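PDB 2HWJ: hypothetical protein Atu1540 from Agrobacterium tumefaciens str. C58, which is of unknown function but resembles putative ParB-like nucleases and may act on nucleic acid. Local coordinates for the interface of chains A and B and the interface of chains A and C. Sequence-based numbering; all coordinates share one arbitrary frame. Chains: chain A/B/C, Hypothetical protein Atu1540.

Contact 1 and contact 2 join chain A to two different copies of the same protein, and the centres of their C-alpha atoms lie about 39 Å apart. They share no residues in chain A: contact 1 draws on strands 9-13, 52-57 and 82-90 and the loop before strand 52-57, contact 2 on helix 157-166 and A:Arg167 just after it, facing helix 96-105 of chain C. Contact 1 is mainly apolar, contact 2 polar and charged. Each belongs to a two-fold interface, so a chain using both can join two neighbours, consistent with the deposited tetramer, although the coordinates alone do not prove that it forms in solution.

Contact 1: the interface of chains A and B. Residues chain A 9, 47-48, 50, 52, 84; chain B 9, 47, 84.
Leucine packing against leucine, isoleucine and phenylalanine makes this a two-fold, hydrophobic interface between copies of one protein, and it helps to pair chains A and B in the deposited tetramer. B:Leu9 is inserted among chain A side chains. Its flank lies against A:Ile52, whose CD1 methyl touches B:Leu9 CA at 3.3 Å, the two side chains meeting at about a right angle; isoleucine suits the spot because its apolar arm can reach that flank. In B:Leu9, CG is trans to the backbone nitrogen across the CA-CB bond (chi1 170°), carrying the fork away from that nitrogen, and chi2 63° then turns CD2 towards A:Leu84 CD1, 3.6 Å away. A forked, flexible leucine suits this place because one methyl can face A:Ile52 while the other faces A:Leu84.

The same pairing recurs with the chains exchanged, where A:Leu9 CD2 meets B:Leu84 CD1 at 3.9 Å. A:Leu9 CD2 also lies 4.0 Å from B:Phe47 CB, touching the phenylalanine at its stem. The ring itself, a broad apolar surface, is met by A:Leu48, whose CD1 methyl reaches B:Phe47 CE1 at 3.3 Å as the side chains run perpendicular to each other. Within chain A, CD2 of A:Leu84 lies over one face of the A:Phe47 ring, towards its rim.

Polar support is slight: the backbone N of B:Leu9 gives a weak hydrogen bond to A:Asn50 O at 3.0 Å. In the fold, A:Leu9, A:Ile52 and A:Leu84 lie on strands 9-13, 52-57 and 82-90, while A:Phe47, A:Leu48 and A:Asn50 occupy the loop leading into strand 52-57; B:Leu9 and B:Phe47 lie in loops and B:Leu84 in strand 82-90.

Contact 2: the interface of chains A and C. Residues chain A 163, 167; chain C 97-98, 101.
In A:Asp163, CG is anti to the backbone N (chi1 160°), as is the hydroxyl of C:Ser101, and this brings the two groups together across a two-fold, polar and charged interface that links chains A and C in the deposited tetramer, though it may not be biological. The serine OG donates a hydrogen bond to A:Asp163 OD2 at 2.7 Å, approaching from well above the carboxylate plane. A small hydroxyl suits this helix position, since it can reach the acid without a long side chain.

The other carboxylate oxygen steadies A:Arg167 within chain A: A:Arg167 NH1 donates to the syn lone pair of A:Asp163 OD1, 2.7 Å away, in a salt bridge tilted from the guanidinium plane. The aspartate therefore both receives C:Ser101 and positions the arginine.

A bend at chi3 (90°) turns the end of A:Arg167 along chain C. One guanidinium face lies over C:Glu98 CA, displaced towards the rim, while A:Arg167 CD packs 3.7 Å from C:Glu98 CD. The glutamate's aliphatic chain suits this, the two long side chains sliding past each other in opposite directions. At the guanidinium edge, NH2 makes a looser salt bridge to OD1 of the short acid C:Asp97 at 3.9 Å. An arginine fits here because its flat, charged end can lie on a helix backbone and still address acids.

A:Asp163 belongs to helix 157-166 and A:Arg167 follows its end, while C:Asp97 and C:Glu98 lie at the start of helix 96-105 and C:Ser101 about one turn further on.

Contact 1: the interface of chains A and B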
ATOM      1  N   LEU A   9      15.028   3.141 -20.066  1.00 57.30           N
ATOM      2  CA  LEU A   9      16.325   2.629 -19.681  1.00 54.96           C
ATOM      3  C   LEU A   9      17.363   3.746 -19.728  1.00 55.29           C
ATOM      4  O   LEU A   9      17.391   4.527 -20.694  1.00 54.61           O
ATOM      5  CB  LEU A   9      16.736   1.577 -20.675  1.00 53.67           C
ATOM      6  CG  LEU A   9      18.093   0.953 -20.385  1.00 50.22           C
ATOM      7  CD1 LEU A   9      18.002   0.144 -19.099  1.00 46.16           C
ATOM      8  CD2 LEU A   9      18.569   0.090 -21.507  1.00 40.58           C
ATOM      9  N   PHE A  47      23.542  -5.692 -23.549  1.00 79.44           N
ATOM     10  CA  PHE A  47      23.050  -5.251 -22.222  1.00 77.51           C
ATOM     11  C   PHE A  47      22.071  -6.211 -21.540  1.00 75.42           C
ATOM     12  O   PHE A  47      21.921  -6.177 -20.332  1.00 75.24           O
ATOM     13  CB  PHE A  47      22.327  -3.916 -22.370  1.00 78.47           C
ATOM     14  CG  PHE A  47      23.245  -2.727 -22.475  1.00 80.90           C
ATOM     15  CD1 PHE A  47      24.612  -2.839 -22.145  1.00 81.35           C
ATOM     16  CD2 PHE A  47      22.732  -1.474 -22.882  1.00 81.73           C
ATOM     17  CE1 PHE A  47      25.451  -1.731 -22.230  1.00 81.62           C
ATOM     18  CE2 PHE A  47      23.561  -0.358 -22.975  1.00 81.42           C
ATOM     19  CZ  PHE A  47      24.921  -0.481 -22.638  1.00 81.68           C
ATOM     20  N   LEU A  48      21.360  -7.015 -22.332  1.00 73.08           N
ATOM     21  CA  LEU A  48      20.493  -8.089 -21.831  1.00 70.50           C
ATOM     22  C   LEU A  48      21.419  -9.122 -21.240  1.00 69.60           C
ATOM     23  O   LEU A  48      22.267  -9.640 -21.978  1.00 70.67           O
ATOM     24  CB  LEU A  48      19.729  -8.715 -23.024  1.00 70.65           C
ATOM     25  CG  LEU A  48      18.744  -7.893 -23.911  1.00 69.84           C
ATOM     26  CD1 LEU A  48      19.242  -6.486 -24.318  1.00 67.64           C
ATOM     27  CD2 LEU A  48      18.336  -8.689 -25.140  1.00 69.15           C
ATOM     28  N   ASN A  50      21.797  -7.574 -17.661  1.00 63.81           N
ATOM     29  CA  ASN A  50      22.354  -7.031 -16.480  1.00 63.85           C
ATOM     30  C   ASN A  50      21.294  -6.460 -15.609  1.00 63.29           C
ATOM     31  O   ASN A  50      20.147  -6.318 -16.003  1.00 62.48           O
ATOM     32  CB  ASN A  50      23.283  -5.896 -16.807  1.00 64.71           C
ATOM     33  CG  ASN A  50      24.162  -6.202 -17.931  1.00 65.83           C
ATOM     34  OD1 ASN A  50      24.626  -5.300 -18.640  1.00 67.02           O
ATOM     35  ND2 ASN A  50      24.411  -7.487 -18.137  1.00 68.96           N
ATOM     36  N   ILE A  52      19.332  -3.800 -13.405  1.00 62.05           N
ATOM     37  CA  ILE A  52      18.767  -2.488 -13.559  1.00 59.88           C
ATOM     38  C   ILE A  52      18.455  -2.098 -12.169  1.00 57.31           C
ATOM     39  O   ILE A  52      17.877  -2.863 -11.444  1.00 58.31           O
ATOM     40  CB  ILE A  52      17.377  -2.545 -14.238  1.00 58.18           C
ATOM     41  CG1 ILE A  52      17.281  -3.829 -14.994  1.00 59.46           C
ATOM     42  CG2 ILE A  52      17.137  -1.280 -15.084  1.00 56.09           C
ATOM     43  CD1 ILE A  52      16.201  -3.823 -16.230  1.00 63.13           C
ATOM     44  N   LEU A  84      22.783  -0.272 -15.410  1.00 53.03           N
ATOM     45  CA  LEU A  84      21.527   0.201 -15.990  1.00 53.22           C
ATOM     46  C   LEU A  84      20.621   0.674 -14.903  1.00 54.39           C
ATOM     47  O   LEU A  84      20.673   0.146 -13.756  1.00 56.56           O
ATOM     48  CB  LEU A  84      20.827  -0.943 -16.638  1.00 52.77           C
ATOM     49  CG  LEU A  84      21.639  -1.617 -17.740  1.00 51.16           C
ATOM     50  CD1 LEU A  84      20.832  -2.710 -18.344  1.00 41.28           C
ATOM     51  CD2 LEU A  84      22.189  -0.582 -18.769  1.00 47.71           C
TER
ATOM     52  N   LEU B   9      17.419  -6.969 -17.109  1.00 69.55           N
ATOM     53  CA  LEU B   9      16.806  -6.376 -18.239  1.00 68.75           C
ATOM     54  C   LEU B   9      16.567  -7.482 -19.223  1.00 68.88           C
ATOM     55  O   LEU B   9      17.429  -8.335 -19.363  1.00 70.22           O
ATOM     56  CB  LEU B   9      17.781  -5.380 -18.812  1.00 68.30           C
ATOM     57  CG  LEU B   9      17.386  -4.807 -20.164  1.00 69.15           C
ATOM     58  CD1 LEU B   9      16.122  -4.033 -20.087  1.00 66.53           C
ATOM     59  CD2 LEU B   9      18.474  -3.943 -20.728  1.00 68.82           C
ATOM     60  N   PHE B  47      20.610   0.770 -26.589  1.00 88.86           N
ATOM     61  CA  PHE B  47      19.158   0.665 -26.186  1.00 86.81           C
ATOM     62  C   PHE B  47      18.696   1.782 -25.187  1.00 85.21           C
ATOM     63  O   PHE B  47      17.508   1.860 -24.807  1.00 84.61           O
ATOM     64  CB  PHE B  47      18.896  -0.659 -25.454  1.00 87.18           C
ATOM     65  CG  PHE B  47      19.003  -1.896 -26.303  1.00 89.03           C
ATOM     66  CD1 PHE B  47      19.791  -2.985 -25.867  1.00 90.00           C
ATOM     67  CD2 PHE B  47      18.291  -2.017 -27.514  1.00 90.55           C
ATOM     68  CE1 PHE B  47      19.902  -4.169 -26.625  1.00 89.54           C
ATOM     69  CE2 PHE B  47      18.396  -3.213 -28.291  1.00 90.96           C
ATOM     70  CZ  PHE B  47      19.199  -4.291 -27.830  1.00 89.28           C
ATOM     71  N   LEU B  84      11.655  -3.341 -24.126  1.00 56.47           N
ATOM     72  CA  LEU B  84      12.475  -3.762 -23.016  1.00 56.39           C
ATOM     73  C   LEU B  84      11.548  -4.210 -21.878  1.00 58.51           C
ATOM     74  O   LEU B  84      10.487  -3.555 -21.656  1.00 59.27           O
ATOM     75  CB  LEU B  84      13.361  -2.607 -22.617  1.00 55.05           C
ATOM     76  CG  LEU B  84      14.475  -2.287 -23.638  1.00 53.01           C
ATOM     77  CD1 LEU B  84      15.253  -1.118 -23.145  1.00 50.82           C
ATOM     78  CD2 LEU B  84      15.413  -3.457 -23.980  1.00 51.21           C
TER

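Contact 2: the interface of chains A and C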
ATOM      1  N   ASP A 163      17.208  -3.705  13.840  1.00 64.02           N
ATOM      2  CA  ASP A 163      17.131  -2.995  15.072  1.00 64.33           C
ATOM      3  C   ASP A 163      16.652  -3.930  16.242  1.00 63.38           C
ATOM      4  O   ASP A 163      17.200  -3.931  17.335  1.00 63.73           O
ATOM      5  CB  ASP A 163      16.319  -1.710  14.888  1.00 64.97           C
ATOM      6  CG  ASP A 163      15.789  -1.159  16.237  1.00 73.44           C
ATOM      7  OD1 ASP A 163      16.628  -0.967  17.182  1.00 83.49           O
ATOM      8  OD2 ASP A 163      14.550  -0.928  16.398  1.00 78.55           O
ATOM      9  N   ARG A 167      19.303  -4.979  19.671  1.00 61.47           N
ATOM     10  CA  ARG A 167      19.076  -4.681  21.089  1.00 60.45           C
ATOM     11  C   ARG A 167      19.098  -5.940  21.959  1.00 59.15           C
ATOM     12  O   ARG A 167      18.927  -5.873  23.134  1.00 57.67           O
ATOM     13  CB  ARG A 167      17.779  -3.915  21.262  1.00 61.10           C
ATOM     14  CG  ARG A 167      17.494  -2.969  20.133  1.00 62.57           C
ATOM     15  CD  ARG A 167      16.131  -2.321  20.246  1.00 61.82           C
ATOM     16  NE  ARG A 167      16.275  -1.106  21.004  1.00 64.07           N
ATOM     17  CZ  ARG A 167      16.033   0.121  20.554  1.00 65.41           C
ATOM     18  NH1 ARG A 167      15.615   0.323  19.319  1.00 63.27           N
ATOM     19  NH2 ARG A 167      16.213   1.159  21.369  1.00 67.14           N
TER
ATOM     20  N   ASP C  97      12.408   3.389  24.192  1.00 71.57           N
ATOM     21  CA  ASP C  97      13.220   3.538  23.017  1.00 72.00           C
ATOM     22  C   ASP C  97      12.773   2.723  21.826  1.00 71.36           C
ATOM     23  O   ASP C  97      12.524   3.301  20.739  1.00 72.11           O
ATOM     24  CB  ASP C  97      14.629   3.142  23.346  1.00 73.24           C
ATOM     25  CG  ASP C  97      15.508   4.319  23.520  1.00 76.39           C
ATOM     26  OD1 ASP C  97      15.951   4.862  22.472  1.00 77.70           O
ATOM     27  OD2 ASP C  97      15.757   4.683  24.713  1.00 82.20           O
ATOM     28  N   GLU C  98      12.687   1.398  22.027  1.00 70.30           N
ATOM     29  CA  GLU C  98      12.331   0.448  20.948  1.00 69.08           C
ATOM     30  C   GLU C  98      10.980   0.870  20.352  1.00 68.55           C
ATOM     31  O   GLU C  98      10.890   1.105  19.138  1.00 68.99           O
ATOM     32  CB  GLU C  98      12.350  -1.025  21.408  1.00 68.03           C
ATOM     33  CG  GLU C  98      12.227  -2.040  20.278  1.00 66.87           C
ATOM     34  CD  GLU C  98      12.684  -3.485  20.615  1.00 68.92           C
ATOM     35  OE1 GLU C  98      12.661  -3.929  21.805  1.00 68.84           O
ATOM     36  OE2 GLU C  98      13.038  -4.218  19.656  1.00 68.03           O
ATOM     37  N   SER C 101      11.274   3.853  17.999  1.00 66.53           N
ATOM     38  CA  SER C 101      11.922   3.276  16.861  1.00 66.42           C
ATOM     39  C   SER C 101      10.931   2.558  15.988  1.00 66.76           C
ATOM     40  O   SER C 101      10.874   2.786  14.775  1.00 66.33           O
ATOM     41  CB  SER C 101      12.932   2.279  17.378  1.00 67.24           C
ATOM     42  OG  SER C 101      13.552   1.561  16.332  1.00 68.71           O
TER